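Local structure of histidine acid phosphatase (Bifidobacterium longum subsp. infantis, 6RXD) at residues 65-69 / 70-74; 243-246 / 247-251; 328-331 / 332-335; 336-339 / 340-343. The protein acts as a histidine acid phytase of the multiple inositol polyphosphate phosphatase type, releasing phosphate from inositol hexakisphosphate and probably also from 2,3-bisphosphoglycerate. All blocks are in the same frame, centred on the assembly; numbering follows the deposited sequence.

Contact 1 of 4, residues 65-69 / 70-74; sequences TAARD and GGFKS
Ala66 and Phe72 make the apolar part of this turn. The methyl CB of Ala66 sits over one face of the phenyl ring, displaced toward its rim, in a CH-pi contact 3.9 Å from the Phe72 ring centroid; its nearest ring atom is CE2 of Phe72, 3.5 Å from Ala66 CB. With CG anti to the carbonyl carbon (chi1 -76°), Phe72 turns its ring back against the end of helix 55-69. Ala67 adds a looser touch, its CB 4.4 Å from CE2 of Phe72. Phe249 also meets the Phe72 ring, with planes about 25° apart.

One backbone bond defines the turn. Helix 55-69 is closed in the manner of a Schellman motif: Gly70 leaves helical geometry with positive phi, and the next N-H, that of Gly71, turns back to a carbonyl five residues earlier, Gly71 N to Ala66 O at 2.7 Å and almost straight (173°). The inner approach of such a motif is long here, with Gly70 N 3.7 Å from Ala67 O.

Charged groups lie on the helix itself. Arg68 grips Asp69 side-on, NE to OD1 of Asp69 at 2.7 Å and NH2 to Asp69 OD2 at 2.8 Å; OD1 is met from above the carboxylate plane, OD2 on its syn side. Asp69 OD2 has a second partner in Tyr262 OH.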
loop_
_atom_site.group_PDB
_atom_site.type_symbol
_atom_site.label_atom_id
_atom_site.label_comp_id
_atom_site.label_asym_id
_atom_site.label_seq_id
_atom_site.Cartn_x
_atom_site.Cartn_y
_atom_site.Cartn_z
ATOM N N THR A 65 12.814 24.984 20.418
ATOM C CA THR A 65 12.749 25.094 21.872
ATOM C C THR A 65 13.992 24.485 22.533
ATOM O O THR A 65 14.578 25.065 23.455
ATOM C CB THR A 65 11.470 24.428 22.398
ATOM O OG1 THR A 65 10.336 25.142 21.892
ATOM C CG2 THR A 65 11.435 24.459 23.926
ATOM N N ALA A 66 14.408 23.316 22.055
ATOM C CA ALA A 66 15.638 22.701 22.555
ATOM C C ALA A 66 16.857 23.606 22.360
ATOM O O ALA A 66 17.725 23.692 23.229
ATOM C CB ALA A 66 15.863 21.345 21.891
ATOM N N ALA A 67 16.932 24.275 21.216
ATOM C CA ALA A 67 18.049 25.184 20.960
ATOM C C ALA A 67 18.035 26.353 21.936
ATOM O O ALA A 67 19.081 26.768 22.442
ATOM C CB ALA A 67 18.019 25.692 19.507
ATOM N N ARG A 68 16.847 26.889 22.187
ATOM C CA ARG A 68 16.694 28.005 23.118
ATOM C C ARG A 68 17.047 27.604 24.548
ATOM O O ARG A 68 17.653 28.386 25.289
ATOM C CB ARG A 68 15.250 28.522 23.075
ATOM C CG ARG A 68 14.970 29.716 23.991
ATOM C CD ARG A 68 13.471 29.885 24.265
ATOM N NE ARG A 68 12.910 28.765 25.025
ATOM C CZ ARG A 68 11.653 28.702 25.463
ATOM N NH1 ARG A 68 10.814 29.702 25.227
ATOM N NH2 ARG A 68 11.236 27.643 26.147
ATOM N N ASP A 69 16.647 26.400 24.941
ATOM C CA ASP A 69 16.758 25.970 26.334
ATOM C C ASP A 69 17.952 25.057 26.636
ATOM O O ASP A 69 18.061 24.525 27.739
ATOM C CB ASP A 69 15.468 25.279 26.780
ATOM C CG ASP A 69 14.290 26.229 26.863
ATOM O OD1 ASP A 69 14.502 27.458 26.762
ATOM O OD2 ASP A 69 13.153 25.737 27.034
ATOM N N GLY A 70 18.847 24.886 25.672
ATOM C CA GLY A 70 20.017 24.042 25.876
ATOM C C GLY A 70 19.638 22.583 26.061
ATOM O O GLY A 70 20.231 21.865 26.882
ATOM N N GLY A 71 18.661 22.135 25.280
ATOM C CA GLY A 71 18.137 20.784 25.409
ATOM C C GLY A 71 18.718 19.730 24.483
ATOM O O GLY A 71 18.295 18.576 24.530
ATOM N N PHE A 72 19.665 20.100 23.625
ATOM C CA PHE A 72 20.350 19.099 22.817
ATOM C C PHE A 72 21.560 18.565 23.570
ATOM O O PHE A 72 22.154 19.269 24.398
ATOM C CB PHE A 72 20.809 19.687 21.476
ATOM C CG PHE A 72 19.700 19.860 20.480
ATOM C CD1 PHE A 72 19.153 18.757 19.834
ATOM C CD2 PHE A 72 19.175 21.118 20.212
ATOM C CE1 PHE A 72 18.122 18.910 18.914
ATOM C CE2 PHE A 72 18.146 21.275 19.294
ATOM C CZ PHE A 72 17.620 20.172 18.641
ATOM N N LYS A 73 21.933 17.323 23.282
ATOM C CA LYS A 73 23.087 16.720 23.953
ATOM C C LYS A 73 24.425 17.350 23.567
ATOM O O LYS A 73 25.374 17.346 24.360
ATOM C CB LYS A 73 23.115 15.204 23.736
ATOM C CG LYS A 73 22.081 14.472 24.575
ATOM C CD LYS A 73 22.521 13.045 24.890
ATOM C CE LYS A 73 21.811 12.499 26.126
ATOM N NZ LYS A 73 21.844 11.004 26.144
ATOM N N SER A 74 24.497 17.903 22.359
ATOM C CA SER A 74 25.693 18.623 21.914
ATOM C C SER A 74 25.365 19.569 20.765
ATOM O O SER A 74 24.287 19.483 20.162
ATOM C CB SER A 74 26.794 17.654 21.470
ATOM O OG SER A 74 26.505 17.105 20.198
#

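Contact 2 of 4, residues 243-246 / 247-251. With ZN (zinc ion), chain C.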
loop_
_atom_site.group_PDB
_atom_site.type_symbol
_atom_site.label_atom_id
_atom_site.label_comp_id
_atom_site.label_asym_id
_atom_site.label_seq_id
_atom_site.Cartn_x
_atom_site.Cartn_y
_atom_site.Cartn_z
ATOM N N ASP A 243 14.221 6.009 24.801
ATOM C CA ASP A 243 15.511 5.540 24.301
ATOM C C ASP A 243 15.909 6.287 23.027
ATOM O O ASP A 243 17.028 6.808 22.894
ATOM C CB ASP A 243 15.414 4.038 24.028
ATOM C CG ASP A 243 16.766 3.378 23.860
ATOM O OD1 ASP A 243 17.479 3.220 24.869
ATOM O OD2 ASP A 243 17.099 2.993 22.723
ATOM N N LEU A 244 14.976 6.333 22.088
ATOM C CA LEU A 244 15.229 6.951 20.800
ATOM C C LEU A 244 15.595 8.412 20.967
ATOM O O LEU A 244 16.581 8.889 20.409
ATOM C CB LEU A 244 13.984 6.845 19.926
ATOM C CG LEU A 244 14.169 7.380 18.516
ATOM C CD1 LEU A 244 15.053 6.406 17.724
ATOM C CD2 LEU A 244 12.827 7.604 17.836
ATOM N N LEU A 245 14.792 9.127 21.742
ATOM C CA LEU A 245 14.960 10.573 21.860
ATOM C C LEU A 245 16.199 10.948 22.657
ATOM O O LEU A 245 16.735 12.042 22.489
ATOM C CB LEU A 245 13.722 11.218 22.496
ATOM C CG LEU A 245 12.430 11.085 21.689
ATOM C CD1 LEU A 245 11.246 11.550 22.520
ATOM C CD2 LEU A 245 12.509 11.890 20.403
ATOM N N SER A 246 16.674 10.048 23.511
ATOM C CA SER A 246 17.815 10.374 24.369
ATOM C C SER A 246 19.132 10.453 23.595
ATOM O O SER A 246 20.130 10.915 24.131
ATOM C CB SER A 246 17.936 9.394 25.538
ATOM O OG SER A 246 18.253 8.100 25.074
ATOM N N GLN A 247 19.120 10.019 22.331
ATOM C CA GLN A 247 20.270 10.172 21.438
ATOM C C GLN A 247 20.467 11.622 21.071
ATOM O O GLN A 247 21.551 12.031 20.653
ATOM C CB GLN A 247 20.012 9.462 20.112
ATOM C CG GLN A 247 19.844 7.986 20.181
ATOM C CD GLN A 247 19.616 7.412 18.806
ATOM O OE1 GLN A 247 20.566 7.054 18.106
ATOM N NE2 GLN A 247 18.358 7.349 18.395
ATOM N N ILE A 248 19.389 12.389 21.174
ATOM C CA ILE A 248 19.364 13.748 20.658
ATOM C C ILE A 248 19.204 14.762 21.782
ATOM O O ILE A 248 19.898 15.780 21.823
ATOM C CB ILE A 248 18.192 13.903 19.664
ATOM C CG1 ILE A 248 18.395 12.972 18.467
ATOM C CG2 ILE A 248 18.049 15.350 19.205
ATOM C CD1 ILE A 248 17.073 12.487 17.843
ATOM N N PHE A 249 18.290 14.482 22.707
ATOM C CA PHE A 249 17.900 15.467 23.707
ATOM C C PHE A 249 18.377 15.066 25.089
ATOM O O PHE A 249 18.504 13.874 25.389
ATOM C CB PHE A 249 16.374 15.615 23.748
ATOM C CG PHE A 249 15.768 16.067 22.446
ATOM C CD1 PHE A 249 15.776 17.412 22.091
ATOM C CD2 PHE A 249 15.192 15.145 21.576
ATOM C CE1 PHE A 249 15.221 17.829 20.884
ATOM C CE2 PHE A 249 14.629 15.549 20.364
ATOM C CZ PHE A 249 14.639 16.893 20.021
ATOM N N THR A 250 18.618 16.061 25.944
ATOM C CA THR A 250 19.072 15.780 27.308
ATOM C C THR A 250 17.978 15.180 28.172
ATOM O O THR A 250 16.793 15.349 27.900
ATOM C CB THR A 250 19.576 17.048 28.029
ATOM O OG1 THR A 250 18.480 17.954 28.241
ATOM C CG2 THR A 250 20.666 17.730 27.221
ATOM N N GLU A 251 18.389 14.495 29.234
ATOM C CA GLU A 251 17.445 13.932 30.194
ATOM C C GLU A 251 16.563 15.006 30.786
ATOM O O GLU A 251 15.353 14.831 30.938
ATOM C CB GLU A 251 18.213 13.246 31.323
ATOM C CG GLU A 251 18.968 12.013 30.899
ATOM C CD GLU A 251 18.063 10.906 30.412
ATOM O OE1 GLU A 251 16.856 10.876 30.759
ATOM O OE2 GLU A 251 18.585 10.057 29.675
HETATM ZN ZN ZN C . 17.376 8.225 29.465
#
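Gln247 folds back on Leu244 at the C-terminal end of helix 235-245, in a tight helix-loop-helix connection that leads into helix 251-258. From CB outward, the glutamine stays close to a single carbonyl. Gln247 CB lies 3.5 Å from Leu244 O, and CG, set beside the backbone N by chi1 of -64°, passes 3.4 Å from the same oxygen. The chain then runs extended, and at its tip Gln247 NE2 donates to Leu244 O at 3.1 Å, in the carbonyl plane on a lone pair and close to the plane of the amide itself. The backbone N of Gln247 adds a weak bond to that oxygen, so main chain and side chain of one residue share it. NE2 also rests 3.5 Å from CD1 of Leu244, and its strongest polar partner is Tyr333 O in the loop before helix 339-357.

One residue on, Leu245 O takes two backbone donors: Phe249 N at 2.9 Å, nearly in line with the C=O bond, and Ile248 N from above the carbonyl plane. Ile248 CG2 lies over the centre of one face of the Phe249 ring, whose neighbours include Phe253; Phe81 meets the ring edge-to-face.

The connection is also clipped by metal. Glu251, at the start of the second helix, and His242, in the first, bind one zinc ion, and the bent side chain of Glu251 reaches it with OE2 at 2.2 Å.

Contact 3 of 4, residues 328-331 / 332-335; sequences FAFD and QYFQ
This is a local contact in and around a short 3-10 turn, where Gln332 and Gln335 fold back on the carbonyls of Ala329 and Asp331, in the loop between helix 301-317 and helix 339-357. Its backbone bonds span three residues, as a 3-10 turn requires: Tyr333 N to Phe330 O at 3.1 Å, with like bonds from Gln332 N to Ala329 O and from Phe334 N to Asp331 O.

Two glutamine amides double the outer bonds. In the conformer described, one of two, Gln332 NE2 meets Ala329 O at 2.9 Å, from the face of that carbonyl opposite to the one used by Gln332 N; the same NE2 also bonds Glu80. Gln335 does likewise for Asp331 O: bent at chi2 (-63°), its chain curls back and brings NE2 to 2.8 Å from Asp331 O, across the carbonyl plane from Phe334 N. Each of the two oxygens thus has a donor on both faces.

The aromatic side chains turn toward the surrounding helices. CE2 of Tyr333 touches CD1 of Phe330 at 4.0 Å as the two side chains cross at a slant, and Gln332 CG covers the centre of one Tyr333 face. Tyr333 OH bonds Asn84 of helix 75-95, and Phe334 stacks on Tyr312 of helix 301-317. Phe330 O lies in the plane of the Phe334 ring, at its edge, 3.4 Å from CD2 of Phe334.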
loop_
_atom_site.group_PDB
_atom_site.type_symbol
_atom_site.label_atom_id
_atom_site.label_comp_id
_atom_site.label_asym_id
_atom_site.label_seq_id
_atom_site.Cartn_x
_atom_site.Cartn_y
_atom_site.Cartn_z
ATOM N N PHE A 328 19.177 14.197 3.875
ATOM C CA PHE A 328 18.731 13.915 5.232
ATOM C C PHE A 328 19.199 12.504 5.577
ATOM O O PHE A 328 19.379 11.670 4.688
ATOM C CB PHE A 328 17.203 14.079 5.383
ATOM C CG PHE A 328 16.414 13.654 4.161
ATOM C CD1 PHE A 328 15.893 12.367 4.061
ATOM C CD2 PHE A 328 16.195 14.549 3.112
ATOM C CE1 PHE A 328 15.180 11.974 2.925
ATOM C CE2 PHE A 328 15.477 14.172 1.983
ATOM C CZ PHE A 328 14.969 12.884 1.883
ATOM N N ALA A 329 19.410 12.245 6.864
ATOM C CA ALA A 329 19.974 10.975 7.294
ATOM C C ALA A 329 19.316 10.496 8.584
ATOM O O ALA A 329 19.971 10.353 9.623
ATOM C CB ALA A 329 21.488 11.107 7.476
ATOM N N PHE A 330 18.011 10.255 8.516
ATOM C CA PHE A 330 17.266 9.815 9.693
ATOM C C PHE A 330 17.626 8.396 10.108
ATOM O O PHE A 330 17.433 8.013 11.274
ATOM C CB PHE A 330 15.761 9.956 9.462
ATOM C CG PHE A 330 15.293 11.384 9.416
ATOM C CD1 PHE A 330 15.119 12.105 10.589
ATOM C CD2 PHE A 330 15.035 12.013 8.205
ATOM C CE1 PHE A 330 14.701 13.428 10.565
ATOM C CE2 PHE A 330 14.610 13.342 8.173
ATOM C CZ PHE A 330 14.451 14.051 9.350
ATOM N N ASP A 331 18.177 7.620 9.176
ATOM C CA ASP A 331 18.581 6.263 9.516
ATOM C C ASP A 331 19.652 6.223 10.606
ATOM O O ASP A 331 19.768 5.224 11.311
ATOM C CB ASP A 331 19.010 5.468 8.275
ATOM C CG ASP A 331 20.109 6.141 7.499
ATOM O OD1 ASP A 331 20.163 7.389 7.497
ATOM O OD2 ASP A 331 20.915 5.414 6.878
ATOM N N GLN A 332 20.401 7.315 10.775
ATOM C CA GLN A 332 21.440 7.350 11.797
ATOM C C GLN A 332 20.891 7.242 13.217
ATOM O O GLN A 332 21.639 6.907 14.137
ATOM C CB GLN A 332 22.243 8.638 11.710
ATOM C CG GLN A 332 21.485 9.811 12.290
ATOM C CD GLN A 332 22.242 11.094 12.158
ATOM O OE1 GLN A 332 23.069 11.422 13.007
ATOM N NE2 GLN A 332 21.968 11.836 11.089
ATOM N N TYR A 333 19.599 7.517 13.399
ATOM C CA TYR A 333 18.992 7.440 14.726
ATOM C C TYR A 333 18.427 6.060 15.000
ATOM O O TYR A 333 17.908 5.804 16.087
ATOM C CB TYR A 333 17.856 8.463 14.877
ATOM C CG TYR A 333 18.279 9.892 14.606
ATOM C CD1 TYR A 333 19.273 10.499 15.370
ATOM C CD2 TYR A 333 17.661 10.640 13.609
ATOM C CE1 TYR A 333 19.660 11.808 15.127
ATOM C CE2 TYR A 333 18.035 11.956 13.365
ATOM C CZ TYR A 333 19.038 12.525 14.122
ATOM O OH TYR A 333 19.428 13.831 13.891
ATOM N N PHE A 334 18.534 5.168 14.018
ATOM C CA PHE A 334 17.926 3.843 14.157
ATOM C C PHE A 334 18.923 2.711 13.901
ATOM O O PHE A 334 18.572 1.687 13.314
ATOM C CB PHE A 334 16.719 3.727 13.225
ATOM C CG PHE A 334 15.577 4.637 13.608
ATOM C CD1 PHE A 334 14.614 4.210 14.510
ATOM C CD2 PHE A 334 15.481 5.927 13.087
ATOM C CE1 PHE A 334 13.554 5.039 14.870
ATOM C CE2 PHE A 334 14.430 6.771 13.456
ATOM C CZ PHE A 334 13.465 6.317 14.346
ATOM N N GLN A 335 20.151 2.908 14.369
ATOM C CA GLN A 335 21.252 1.959 14.168
ATOM C C GLN A 335 21.486 1.134 15.428
ATOM O O GLN A 335 21.182 1.583 16.531
ATOM C CB GLN A 335 22.536 2.709 13.821
ATOM C CG GLN A 335 22.468 3.512 12.530
ATOM C CD GLN A 335 22.256 2.634 11.319
ATOM O OE1 GLN A 335 23.083 1.772 11.014
ATOM N NE2 GLN A 335 21.141 2.835 10.627
#

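Contact 4 of 4, residues 336-339 / 340-343; sequences GAYA and DDAR
Across residues 336-343 the backbone bonds pass from three-residue to four-residue spans: Asp340 N bonds Ala337 O at 3.2 Å, whereas Ala342 N bonds Tyr338 O and Arg343 N reaches Ala339 O at 3.1 Å. Tyr338 O also receives a weak bond from Asp341 N. This is the opening turn of helix 339-357, where short-span bonds give way to the regular alpha-helical pattern.

Tyr338 and Asp341 carry the side-chain contact. They lie alongside each other and point the same way, with ring and carboxylate planes 63° apart. Asp341 OD2 comes to the ring's edge, near its plane, 3.5 Å from CD1 of Tyr338. With chi1 of -66° placing CG beside its backbone N, Asp341 holds its carboxylate next to the tyrosine, while its CB rests 3.2 Å from Tyr338 O.

Asp341 OD2 also faces OD2 of Asp243 on helix 235-245, in the one of two Asp243 conformers described. Both aspartates bind zinc in another structure of this protein; none is bound between them here. Further along, Ala342 CB packs 3.3 Å from Ala339 O.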
loop_
_atom_site.group_PDB
_atom_site.type_symbol
_atom_site.label_atom_id
_atom_site.label_comp_id
_atom_site.label_asym_id
_atom_site.label_seq_id
_atom_site.Cartn_x
_atom_site.Cartn_y
_atom_site.Cartn_z
ATOM N N GLY A 336 22.029 -0.069 15.265
ATOM C CA GLY A 336 22.350 -0.910 16.405
ATOM C C GLY A 336 21.155 -1.179 17.290
ATOM O O GLY A 336 20.093 -1.581 16.810
ATOM N N ALA A 337 21.313 -0.936 18.588
ATOM C CA ALA A 337 20.249 -1.202 19.548
ATOM C C ALA A 337 18.992 -0.374 19.269
ATOM O O ALA A 337 17.883 -0.762 19.637
ATOM C CB ALA A 337 20.748 -0.966 20.974
ATOM N N TYR A 338 19.168 0.762 18.600
ATOM C CA TYR A 338 18.039 1.628 18.267
ATOM C C TYR A 338 17.178 1.065 17.135
ATOM O O TYR A 338 16.031 1.466 16.968
ATOM C CB TYR A 338 18.533 3.040 17.920
ATOM C CG TYR A 338 19.281 3.700 19.050
ATOM C CD1 TYR A 338 18.600 4.202 20.154
ATOM C CD2 TYR A 338 20.663 3.821 19.018
ATOM C CE1 TYR A 338 19.277 4.804 21.192
ATOM C CE2 TYR A 338 21.352 4.432 20.062
ATOM C CZ TYR A 338 20.649 4.919 21.142
ATOM O OH TYR A 338 21.324 5.528 22.182
ATOM N N ALA A 339 17.720 0.119 16.373
ATOM C CA ALA A 339 16.926 -0.551 15.341
ATOM C C ALA A 339 15.789 -1.327 15.995
ATOM O O ALA A 339 14.699 -1.453 15.433
ATOM C CB ALA A 339 17.796 -1.481 14.515
ATOM N N ASP A 340 16.041 -1.847 17.191
ATOM C CA ASP A 340 15.000 -2.555 17.922
ATOM C C ASP A 340 13.896 -1.606 18.373
ATOM O O ASP A 340 12.752 -2.020 18.585
ATOM C CB ASP A 340 15.588 -3.316 19.111
ATOM C CG ASP A 340 16.226 -4.626 18.698
ATOM O OD1 ASP A 340 15.885 -5.139 17.607
ATOM O OD2 ASP A 340 17.060 -5.143 19.465
ATOM N N ASP A 341 14.230 -0.329 18.518
ATOM C CA ASP A 341 13.196 0.653 18.797
ATOM C C ASP A 341 12.321 0.829 17.558
ATOM O O ASP A 341 11.101 0.892 17.671
ATOM C CB ASP A 341 13.800 1.996 19.225
ATOM C CG ASP A 341 14.538 1.918 20.552
ATOM O OD1 ASP A 341 14.195 1.065 21.398
ATOM O OD2 ASP A 341 15.452 2.738 20.753
ATOM N N ALA A 342 12.947 0.914 16.382
ATOM C CA ALA A 342 12.189 0.984 15.126
ATOM C C ALA A 342 11.211 -0.182 15.010
ATOM O O ALA A 342 10.079 -0.011 14.547
ATOM C CB ALA A 342 13.128 1.012 13.903
ATOM N N ARG A 343 11.646 -1.366 15.430
ATOM C CA ARG A 343 10.798 -2.550 15.376
ATOM C C ARG A 343 9.567 -2.374 16.273
ATOM O O ARG A 343 8.466 -2.767 15.909
ATOM C CB ARG A 343 11.613 -3.785 15.778
ATOM C CG ARG A 343 10.842 -5.093 15.833
ATOM C CD ARG A 343 11.745 -6.204 16.377
ATOM N NE ARG A 343 11.037 -7.473 16.493
ATOM C CZ ARG A 343 10.338 -7.833 17.562
ATOM N NH1 ARG A 343 9.718 -9.005 17.586
ATOM N NH2 ARG A 343 10.261 -7.019 18.609
#

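How the contacts relate
From the N terminus, contact 1 closes the turn between helix 55-69 and helix 75-95, and contact 2 closes the one between helix 235-245 and helix 251-258. Contacts 3 and 4 then follow directly in one connection, from the loop after helix 301-317 into helix 339-357. All are in series; none nests or crosses. In space contacts 2, 3 and 4 touch one another, with contact 1 joined to them through contact 2, by Lys73 NZ with Ser246 O and Gly71 O with Thr250 N. Contact 2 leans on contact 3 where Leu244 meets Phe334, and on contact 4 where Gln247 meets Tyr338; Phe334 against Ala342 joins contacts 3 and 4. Contacts 1 and 4, centres about 24 Å apart, do not touch.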